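Local coordinates for chitinase (Chromobacterium violaceum, PDB 4TXG), which probably hydrolyses glycosidic bonds in chitin as a glycoside hydrolase of family 18, with an additional carbohydrate-binding module, at residues A[157-162]-A[187-192]; A[183-188]-A[247-252]; A[305-310]-A[360-365]. All coordinates share one frame; numbering follows the deposited sequence.

Contact 1. Residues A[157-162]-A[187-192]; sequences IGYFTS and NYAFAH
Asn187 lies over one face of the Tyr159 ring, where two neighbouring parallel strands send both side chains to the same face of the sheet. Its CB sits 3.9 Å from the centroid of the Tyr159 ring in a CH-pi contact, and its amide ND2 comes within 3.4 Å of Tyr159 CZ, displaced toward the rim. Tyr159 has CG anti to its carbonyl carbon (chi1 -86°), which brings the phenol across the asparagine; ring and amide planes stand 71° apart, so the groups are not stacked flat. Ile157 CG2 adds a contact of 3.6 Å to Asn187 ND2. These strands belong to the (beta/alpha)8 TIM barrel of family 18, and the Tyr159 hydroxyl is hydrogen-bonded to Asp310, an aspartate of the DxxDxDxE signature. Farther along the same face, Ala189 CB approaches Tyr159 CD1 at 4.3 Å. On the reverse face Phe160 and Tyr188 meet, Tyr188 CD2 lying at the edge of the Phe160 ring, while from helix 231-242 His232 packs edge-to-face on Phe160 and Phe233 on Tyr188. Backbone bonds alternate between the strands until Ser162 N donates to Ala189 O at 2.9 Å, bent to 137°. Beyond this, the Ala189-Phe190 peptide is a non-proline cis bond, as seen at this strand in other family 18 enzymes such as hevamine, and one water joins Ser162 OG to Phe190 N, 2.6 Å from the hydroxyl.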
loop_
_atom_site.group_PDB
_atom_site.type_symbol
_atom_site.label_atom_id
_atom_site.label_comp_id
_atom_site.label_asym_id
_atom_site.label_seq_id
_atom_site.Cartn_x
_atom_site.Cartn_y
_atom_site.Cartn_z
ATOM N N ILE A 157 -2.055 0.497 -11.775
ATOM C CA ILE A 157 -2.325 -0.817 -11.203
ATOM C C ILE A 157 -3.764 -0.910 -10.734
ATOM O O ILE A 157 -4.164 -0.207 -9.815
ATOM C CB ILE A 157 -1.392 -1.094 -10.018
ATOM C CG1 ILE A 157 0.070 -0.945 -10.450
ATOM C CG2 ILE A 157 -1.644 -2.470 -9.424
ATOM C CD1 ILE A 157 0.951 -0.355 -9.348
ATOM N N GLY A 158 -4.542 -1.785 -11.360
ATOM C CA GLY A 158 -5.942 -1.906 -10.996
ATOM C C GLY A 158 -6.220 -3.187 -10.241
ATOM O O GLY A 158 -5.786 -4.264 -10.659
ATOM N N TYR A 159 -6.921 -3.072 -9.113
ATOM C CA TYR A 159 -7.420 -4.247 -8.418
ATOM C C TYR A 159 -8.695 -4.753 -9.069
ATOM O O TYR A 159 -9.648 -3.995 -9.264
ATOM C CB TYR A 159 -7.689 -3.946 -6.948
ATOM C CG TYR A 159 -6.473 -4.099 -6.080
ATOM C CD1 TYR A 159 -6.133 -5.333 -5.548
ATOM C CD2 TYR A 159 -5.676 -3.005 -5.772
ATOM C CE1 TYR A 159 -5.021 -5.479 -4.748
ATOM C CE2 TYR A 159 -4.565 -3.139 -4.966
ATOM C CZ TYR A 159 -4.241 -4.382 -4.456
ATOM O OH TYR A 159 -3.122 -4.520 -3.656
ATOM N N PHE A 160 -8.691 -6.036 -9.399
ATOM C CA PHE A 160 -9.850 -6.736 -9.946
ATOM C C PHE A 160 -10.421 -7.670 -8.894
ATOM O O PHE A 160 -9.743 -8.603 -8.473
ATOM C CB PHE A 160 -9.448 -7.543 -11.178
ATOM C CG PHE A 160 -10.565 -8.365 -11.757
ATOM C CD1 PHE A 160 -11.465 -7.793 -12.651
ATOM C CD2 PHE A 160 -10.726 -9.696 -11.400
ATOM C CE1 PHE A 160 -12.493 -8.544 -13.195
ATOM C CE2 PHE A 160 -11.758 -10.457 -11.934
ATOM C CZ PHE A 160 -12.645 -9.878 -12.839
ATOM N N THR A 161 -11.654 -7.430 -8.468
ATOM C CA THR A 161 -12.252 -8.265 -7.431
ATOM C C THR A 161 -12.952 -9.466 -8.034
ATOM O O THR A 161 -13.584 -9.367 -9.090
ATOM C CB THR A 161 -13.241 -7.462 -6.559
ATOM O OG1 THR A 161 -14.290 -6.934 -7.378
ATOM C CG2 THR A 161 -12.523 -6.309 -5.863
ATOM N N SER A 162 -12.849 -10.602 -7.347
ATOM C CA SER A 162 -13.350 -11.878 -7.874
ATOM C C SER A 162 -14.853 -12.052 -7.763
ATOM O O SER A 162 -15.424 -12.949 -8.398
ATOM C CB SER A 162 -12.671 -13.043 -7.147
ATOM O OG SER A 162 -13.072 -13.101 -5.782
ATOM N N ASN A 187 -4.079 -6.615 -10.315
ATOM C CA ASN A 187 -4.020 -7.435 -9.112
ATOM C C ASN A 187 -5.344 -8.154 -8.916
ATOM O O ASN A 187 -6.387 -7.510 -8.826
ATOM C CB ASN A 187 -3.736 -6.581 -7.877
ATOM C CG ASN A 187 -2.321 -6.039 -7.833
ATOM O OD1 ASN A 187 -1.433 -6.506 -8.538
ATOM N ND2 ASN A 187 -2.108 -5.048 -6.970
ATOM N N TYR A 188 -5.304 -9.479 -8.825
ATOM C CA TYR A 188 -6.513 -10.258 -8.595
ATOM C C TYR A 188 -6.777 -10.425 -7.106
ATOM O O TYR A 188 -5.934 -10.959 -6.378
ATOM C CB TYR A 188 -6.378 -11.631 -9.261
ATOM C CG TYR A 188 -7.582 -12.531 -9.114
ATOM C CD1 TYR A 188 -7.772 -13.305 -7.968
ATOM C CD2 TYR A 188 -8.519 -12.624 -10.138
ATOM C CE1 TYR A 188 -8.873 -14.156 -7.847
ATOM C CE2 TYR A 188 -9.617 -13.449 -10.022
ATOM C CZ TYR A 188 -9.790 -14.214 -8.880
ATOM O OH TYR A 188 -10.880 -15.047 -8.784
ATOM N N ALA A 189 -7.961 -10.003 -6.670
ATOM C CA ALA A 189 -8.349 -10.037 -5.254
ATOM C C ALA A 189 -9.504 -11.004 -5.016
ATOM O O ALA A 189 -10.543 -10.856 -5.656
ATOM C CB ALA A 189 -8.748 -8.621 -4.799
ATOM N N PHE A 190 -9.386 -11.986 -4.113
ATOM C CA PHE A 190 -8.214 -12.288 -3.281
ATOM C C PHE A 190 -7.935 -13.779 -3.220
ATOM O O PHE A 190 -8.869 -14.589 -3.194
ATOM C CB PHE A 190 -8.420 -11.841 -1.828
ATOM C CG PHE A 190 -8.267 -10.373 -1.598
ATOM C CD1 PHE A 190 -7.024 -9.775 -1.693
ATOM C CD2 PHE A 190 -9.360 -9.609 -1.228
ATOM C CE1 PHE A 190 -6.887 -8.419 -1.453
ATOM C CE2 PHE A 190 -9.231 -8.255 -0.989
ATOM C CZ PHE A 190 -7.989 -7.667 -1.103
ATOM N N ALA A 191 -6.657 -14.140 -3.132
ATOM C CA ALA A 191 -6.286 -15.441 -2.589
ATOM C C ALA A 191 -6.191 -15.325 -1.062
ATOM O O ALA A 191 -6.172 -14.220 -0.513
ATOM C CB ALA A 191 -4.964 -15.933 -3.180
ATOM N N HIS A 192 -6.146 -16.461 -0.378
ATOM C CA HIS A 192 -5.976 -16.460 1.068
ATOM C C HIS A 192 -4.937 -17.501 1.446
ATOM O O HIS A 192 -4.472 -18.258 0.597
ATOM C CB HIS A 192 -7.301 -16.750 1.780
ATOM C CG HIS A 192 -7.880 -18.090 1.452
ATOM N ND1 HIS A 192 -8.781 -18.282 0.427
ATOM C CD2 HIS A 192 -7.691 -19.308 2.022
ATOM C CE1 HIS A 192 -9.116 -19.562 0.370
ATOM N NE2 HIS A 192 -8.474 -20.201 1.333
HETATM O O HOH W 1 -11.599 -14.162 -3.980
#

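Contact 2. Residues A[183-188]-A[247-252]; sequences LTHINY and KTLISV
With CG anti to the carbonyl carbon in both residues (chi1 -60° and -56°), His185 and Lys247 run side by side in the same direction, and Lys247 CB settles 3.5 Å from His185 CD2. They are a bridged pair on adjacent parallel strands of the family 18 TIM barrel, at the N-terminal ends of both strands. Leu249 CD1 reaches the edge of the imidazole, 3.9 Å from His185 CD2. His185 ND1 and Thr184 OG1 are hydrogen-bonded at 2.8 Å, and His185 NE2 is hydrogen-bonded to Glu146; together these fix the rotation of the ring. The Lys247 amine stays clear of it, Lys247 NZ being 5.1 Å from His185 NE2. At the next pair on this face, two residues on, Leu249 lies alongside Asn187, its CB 3.5 Å from Asn187 OD1, so an amide oxygen lies against aliphatic carbon. The opposite face carries Ile186, Thr248, Tyr188 and Ile250; here the Ile250 chain ends with CD1 3.5 Å from Tyr188 CD1. Thr248 turns its polar end to Lys240 of helix 231-242. Five backbone hydrogen bonds run along the pair, from Lys247 N to Thr184 O through to Ser251 N with Tyr188 O. Ser251 OG is hydrogen-bonded to Asp310 on the next strand, and it lies 3.3 Å from Asn187 CB.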
loop_
_atom_site.group_PDB
_atom_site.type_symbol
_atom_site.label_atom_id
_atom_site.label_comp_id
_atom_site.label_asym_id
_atom_site.label_seq_id
_atom_site.Cartn_x
_atom_site.Cartn_y
_atom_site.Cartn_z
ATOM N N LEU A 183 -3.761 0.045 -18.781
ATOM C CA LEU A 183 -3.166 -0.376 -17.508
ATOM C C LEU A 183 -1.749 -0.926 -17.673
ATOM O O LEU A 183 -1.318 -1.247 -18.784
ATOM C CB LEU A 183 -4.026 -1.467 -16.843
ATOM C CG LEU A 183 -5.482 -1.212 -16.485
ATOM C CD1 LEU A 183 -6.079 -2.450 -15.879
ATOM C CD2 LEU A 183 -5.584 -0.060 -15.505
ATOM N N THR A 184 -1.024 -1.054 -16.568
ATOM C CA THR A 184 0.265 -1.739 -16.621
ATOM C C THR A 184 0.264 -3.038 -15.804
ATOM O O THR A 184 0.979 -3.989 -16.143
ATOM C CB THR A 184 1.418 -0.838 -16.125
ATOM O OG1 THR A 184 1.213 -0.492 -14.747
ATOM C CG2 THR A 184 1.512 0.435 -16.974
ATOM N N HIS A 185 -0.530 -3.063 -14.731
ATOM C CA HIS A 185 -0.623 -4.211 -13.828
ATOM C C HIS A 185 -2.064 -4.431 -13.376
ATOM O O HIS A 185 -2.810 -3.479 -13.159
ATOM C CB HIS A 185 0.238 -4.023 -12.571
ATOM C CG HIS A 185 1.700 -3.835 -12.837
ATOM N ND1 HIS A 185 2.219 -2.674 -13.366
ATOM C CD2 HIS A 185 2.759 -4.648 -12.605
ATOM C CE1 HIS A 185 3.532 -2.788 -13.476
ATOM N NE2 HIS A 185 3.885 -3.974 -13.016
ATOM N N ILE A 186 -2.436 -5.695 -13.216
ATOM C CA ILE A 186 -3.727 -6.060 -12.635
ATOM C C ILE A 186 -3.504 -6.983 -11.452
ATOM O O ILE A 186 -2.824 -8.002 -11.574
ATOM C CB ILE A 186 -4.626 -6.775 -13.643
ATOM C CG1 ILE A 186 -4.893 -5.883 -14.860
ATOM C CG2 ILE A 186 -5.931 -7.242 -12.968
ATOM C CD1 ILE A 186 -5.372 -6.681 -16.083
ATOM N N ASN A 187 -4.079 -6.615 -10.315
ATOM C CA ASN A 187 -4.020 -7.435 -9.112
ATOM C C ASN A 187 -5.344 -8.154 -8.916
ATOM O O ASN A 187 -6.387 -7.510 -8.826
ATOM C CB ASN A 187 -3.736 -6.581 -7.877
ATOM C CG ASN A 187 -2.321 -6.039 -7.833
ATOM O OD1 ASN A 187 -1.433 -6.506 -8.538
ATOM N ND2 ASN A 187 -2.108 -5.048 -6.970
ATOM N N TYR A 188 -5.304 -9.479 -8.825
ATOM C CA TYR A 188 -6.513 -10.258 -8.595
ATOM C C TYR A 188 -6.777 -10.425 -7.106
ATOM O O TYR A 188 -5.934 -10.959 -6.378
ATOM C CB TYR A 188 -6.378 -11.631 -9.261
ATOM C CG TYR A 188 -7.582 -12.531 -9.114
ATOM C CD1 TYR A 188 -7.772 -13.305 -7.968
ATOM C CD2 TYR A 188 -8.519 -12.624 -10.138
ATOM C CE1 TYR A 188 -8.873 -14.156 -7.847
ATOM C CE2 TYR A 188 -9.617 -13.449 -10.022
ATOM C CZ TYR A 188 -9.790 -14.214 -8.880
ATOM O OH TYR A 188 -10.880 -15.047 -8.784
ATOM N N LYS A 247 1.060 -6.901 -16.715
ATOM C CA LYS A 247 1.352 -7.918 -15.701
ATOM C C LYS A 247 0.103 -8.306 -14.913
ATOM O O LYS A 247 -0.753 -7.463 -14.658
ATOM C CB LYS A 247 2.424 -7.405 -14.730
ATOM C CG LYS A 247 3.716 -6.969 -15.408
ATOM C CD LYS A 247 4.457 -8.192 -15.961
ATOM C CE LYS A 247 5.453 -7.809 -17.047
ATOM N NZ LYS A 247 6.342 -6.722 -16.598
ATOM N N THR A 248 -0.002 -9.575 -14.524
ATOM C CA THR A 248 -1.006 -9.947 -13.528
ATOM C C THR A 248 -0.340 -10.478 -12.262
ATOM O O THR A 248 0.657 -11.206 -12.319
ATOM C CB THR A 248 -2.008 -10.994 -14.065
ATOM O OG1 THR A 248 -1.309 -12.155 -14.539
ATOM C CG2 THR A 248 -2.831 -10.394 -15.198
ATOM N N LEU A 249 -0.882 -10.078 -11.114
ATOM C CA LEU A 249 -0.375 -10.537 -9.831
ATOM C C LEU A 249 -1.528 -11.066 -8.989
ATOM O O LEU A 249 -2.647 -10.556 -9.066
ATOM C CB LEU A 249 0.354 -9.411 -9.081
ATOM C CG LEU A 249 1.654 -8.922 -9.744
ATOM C CD1 LEU A 249 1.374 -7.745 -10.666
ATOM C CD2 LEU A 249 2.693 -8.551 -8.700
ATOM N N ILE A 250 -1.254 -12.096 -8.201
ATOM C CA ILE A 250 -2.265 -12.626 -7.293
ATOM C C ILE A 250 -2.136 -11.928 -5.931
ATOM O O ILE A 250 -1.073 -11.957 -5.297
ATOM C CB ILE A 250 -2.152 -14.178 -7.175
ATOM C CG1 ILE A 250 -3.220 -14.732 -6.222
ATOM C CG2 ILE A 250 -0.725 -14.630 -6.779
ATOM C CD1 ILE A 250 -4.669 -14.464 -6.694
ATOM N N SER A 251 -3.204 -11.255 -5.502
ATOM C CA SER A 251 -3.185 -10.603 -4.194
ATOM C C SER A 251 -3.679 -11.564 -3.124
ATOM O O SER A 251 -4.684 -12.249 -3.307
ATOM C CB SER A 251 -4.031 -9.334 -4.186
ATOM O OG SER A 251 -3.569 -8.425 -5.155
ATOM N N VAL A 252 -2.966 -11.599 -2.005
ATOM C CA VAL A 252 -3.259 -12.555 -0.949
ATOM C C VAL A 252 -3.596 -11.809 0.339
ATOM O O VAL A 252 -2.810 -10.988 0.801
ATOM C CB VAL A 252 -2.064 -13.497 -0.694
ATOM C CG1 VAL A 252 -2.464 -14.628 0.273
ATOM C CG2 VAL A 252 -1.530 -14.055 -2.012
#

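Contact 3. Residues A[305-310]-A[360-365]; sequences GFDGVD and DGRYYQ
Gly308 and Gln365 press together where the two backbones come closest, with Gly308 CA, which bears no side chain, only 3.0 Å from Gln365 O. Backbone bonds on either side of the glycine hold this part shut: Gln365 N donates to Asp307 O, and Val309 N to Gln365 O, each at 3.0 Å. This is the first bridge between two parallel strands of the family 18 TIM barrel, and Asp307 and Asp310 are the first two aspartates of the DxxDxDxE signature. Tyr364 packs on helices 287-304 and 338-360, its ring edge turned to Phe306 O, while Tyr364 OH donates to Asp360 OD2 at 2.5 Å, an oxygen also salt-bridged to Arg302. Toward Arg362 the contact loosens and water enters. The arginine chain, bent at chi2 and chi3, crosses Asp307 at about a right angle and grips a single oxygen end-on. Arg362 NH2 is 2.7 Å from Asp307 OD1, on its anti lone pair, and Arg362 NH1 is 2.8 Å from the same OD1 but above the carboxylate plane. Arg362 NH2 also donates to Tyr363 O at 3.2 Å; one water lies between Tyr363 O and Asp307 O, and another at Tyr363 O meets Asp307 OD1 only weakly. Shared with Lys240 and Thr248 N at its other oxygen, the carboxylate probably ties the Arg362 loop to helix 231-242 by charge and to strand 247-253 through the Thr248 N-H.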
loop_
_atom_site.group_PDB
_atom_site.type_symbol
_atom_site.label_atom_id
_atom_site.label_comp_id
_atom_site.label_asym_id
_atom_site.label_seq_id
_atom_site.Cartn_x
_atom_site.Cartn_y
_atom_site.Cartn_z
ATOM N N GLY A 305 0.047 -18.855 -14.669
ATOM C CA GLY A 305 0.690 -17.847 -15.497
ATOM C C GLY A 305 0.657 -16.435 -14.929
ATOM O O GLY A 305 0.722 -15.462 -15.679
ATOM N N PHE A 306 0.562 -16.310 -13.609
ATOM C CA PHE A 306 0.706 -14.998 -12.977
ATOM C C PHE A 306 2.159 -14.536 -13.009
ATOM O O PHE A 306 3.082 -15.352 -13.039
ATOM C CB PHE A 306 0.196 -15.019 -11.534
ATOM C CG PHE A 306 -1.301 -14.876 -11.423
ATOM C CD1 PHE A 306 -2.116 -15.996 -11.439
ATOM C CD2 PHE A 306 -1.885 -13.620 -11.311
ATOM C CE1 PHE A 306 -3.498 -15.870 -11.349
ATOM C CE2 PHE A 306 -3.265 -13.481 -11.206
ATOM C CZ PHE A 306 -4.074 -14.611 -11.239
ATOM N N ASP A 307 2.353 -13.219 -13.006
ATOM C CA ASP A 307 3.690 -12.628 -13.075
ATOM C C ASP A 307 4.252 -12.259 -11.711
ATOM O O ASP A 307 5.392 -11.806 -11.607
ATOM C CB ASP A 307 3.664 -11.376 -13.948
ATOM C CG ASP A 307 3.191 -11.668 -15.347
ATOM O OD1 ASP A 307 3.919 -12.372 -16.074
ATOM O OD2 ASP A 307 2.088 -11.216 -15.718
ATOM N N GLY A 308 3.448 -12.412 -10.667
ATOM C CA GLY A 308 3.910 -12.034 -9.346
ATOM C C GLY A 308 2.886 -12.283 -8.270
ATOM O O GLY A 308 1.752 -12.670 -8.554
ATOM N N VAL A 309 3.304 -12.056 -7.031
ATOM C CA VAL A 309 2.435 -12.181 -5.863
ATOM C C VAL A 309 2.380 -10.836 -5.155
ATOM O O VAL A 309 3.413 -10.182 -4.982
ATOM C CB VAL A 309 2.955 -13.269 -4.891
ATOM C CG1 VAL A 309 2.075 -13.366 -3.657
ATOM C CG2 VAL A 309 2.998 -14.603 -5.591
ATOM N N ASP A 310 1.174 -10.431 -4.760
ATOM C CA ASP A 310 0.951 -9.186 -4.042
ATOM C C ASP A 310 0.503 -9.543 -2.626
ATOM O O ASP A 310 -0.562 -10.117 -2.426
ATOM C CB ASP A 310 -0.100 -8.342 -4.772
ATOM C CG ASP A 310 -0.452 -7.062 -4.039
ATOM O OD1 ASP A 310 0.450 -6.214 -3.845
ATOM O OD2 ASP A 310 -1.645 -6.904 -3.687
ATOM N N ASP A 360 13.151 -20.729 -14.511
ATOM C CA ASP A 360 12.110 -20.594 -15.533
ATOM C C ASP A 360 12.481 -19.640 -16.658
ATOM O O ASP A 360 11.798 -19.586 -17.683
ATOM C CB ASP A 360 10.800 -20.118 -14.899
ATOM C CG ASP A 360 10.206 -21.135 -13.945
ATOM O OD1 ASP A 360 10.697 -22.289 -13.924
ATOM O OD2 ASP A 360 9.256 -20.774 -13.210
ATOM N N GLY A 361 13.544 -18.870 -16.453
ATOM C CA GLY A 361 13.961 -17.881 -17.430
ATOM C C GLY A 361 12.961 -16.759 -17.620
ATOM O O GLY A 361 12.879 -16.173 -18.699
ATOM N N ARG A 362 12.188 -16.460 -16.577
ATOM C CA ARG A 362 11.277 -15.324 -16.608
ATOM C C ARG A 362 11.148 -14.791 -15.189
ATOM O O ARG A 362 11.302 -15.534 -14.233
ATOM C CB ARG A 362 9.916 -15.716 -17.182
ATOM C CG ARG A 362 9.084 -16.612 -16.296
ATOM C CD ARG A 362 8.058 -15.800 -15.538
ATOM N NE ARG A 362 6.727 -15.865 -16.136
ATOM C CZ ARG A 362 5.860 -14.860 -16.094
ATOM N NH1 ARG A 362 4.657 -14.983 -16.651
ATOM N NH2 ARG A 362 6.209 -13.723 -15.494
ATOM N N TYR A 363 10.876 -13.504 -15.048
ATOM C CA TYR A 363 10.948 -12.877 -13.733
ATOM C C TYR A 363 9.614 -12.900 -12.987
ATOM O O TYR A 363 8.548 -12.761 -13.600
ATOM C CB TYR A 363 11.443 -11.436 -13.894
ATOM C CG TYR A 363 11.717 -10.770 -12.584
ATOM C CD1 TYR A 363 12.846 -11.099 -11.851
ATOM C CD2 TYR A 363 10.837 -9.835 -12.063
ATOM C CE1 TYR A 363 13.101 -10.503 -10.642
ATOM C CE2 TYR A 363 11.082 -9.235 -10.848
ATOM C CZ TYR A 363 12.220 -9.569 -10.148
ATOM O OH TYR A 363 12.491 -8.988 -8.937
ATOM N N TYR A 364 9.672 -13.067 -11.664
ATOM C CA TYR A 364 8.475 -13.006 -10.819
ATOM C C TYR A 364 8.588 -11.866 -9.814
ATOM O O TYR A 364 9.547 -11.795 -9.053
ATOM C CB TYR A 364 8.245 -14.327 -10.068
ATOM C CG TYR A 364 8.085 -15.529 -10.977
ATOM C CD1 TYR A 364 6.948 -15.677 -11.767
ATOM C CD2 TYR A 364 9.066 -16.509 -11.045
ATOM C CE1 TYR A 364 6.794 -16.776 -12.605
ATOM C CE2 TYR A 364 8.928 -17.615 -11.887
ATOM C CZ TYR A 364 7.790 -17.740 -12.662
ATOM O OH TYR A 364 7.644 -18.834 -13.495
ATOM N N GLN A 365 7.599 -10.981 -9.820
ATOM C CA GLN A 365 7.603 -9.831 -8.922
ATOM C C GLN A 365 6.968 -10.159 -7.569
ATOM O O GLN A 365 6.041 -10.961 -7.482
ATOM C CB GLN A 365 6.876 -8.639 -9.573
ATOM C CG GLN A 365 7.683 -7.941 -10.682
ATOM C CD GLN A 365 6.965 -6.731 -11.277
ATOM O OE1 GLN A 365 5.796 -6.819 -11.653
ATOM N NE2 GLN A 365 7.665 -5.596 -11.362
HETATM O O HOH W 2 7.060 -10.048 -13.505
HETATM O O HOH W 3 7.023 -11.145 -15.962
#

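From the N terminus, contact 1 closes the first loop, bringing 187-192 back beside 157-162 after 24 residues with no helix among them. The first segment of contact 2, 183-188, overlaps the second of contact 1 at Asn187 and Tyr188, so strand 185-193 is flanked by 155-161 and 247-253, and the loop closed by contact 2 encloses helix 231-242. Contact 3 follows in series, pairing 305-310 with 360-365 around helix 338-360 and nesting in neither. With strands 247-253 and 308-312 neighbours in the sheet, the contacts cover three of the four pairings among five consecutive barrel strands, 155-161 to 365-371. A probable backbone hydrogen bond between Ile250 O and Asp310 N joins contacts 2 and 3.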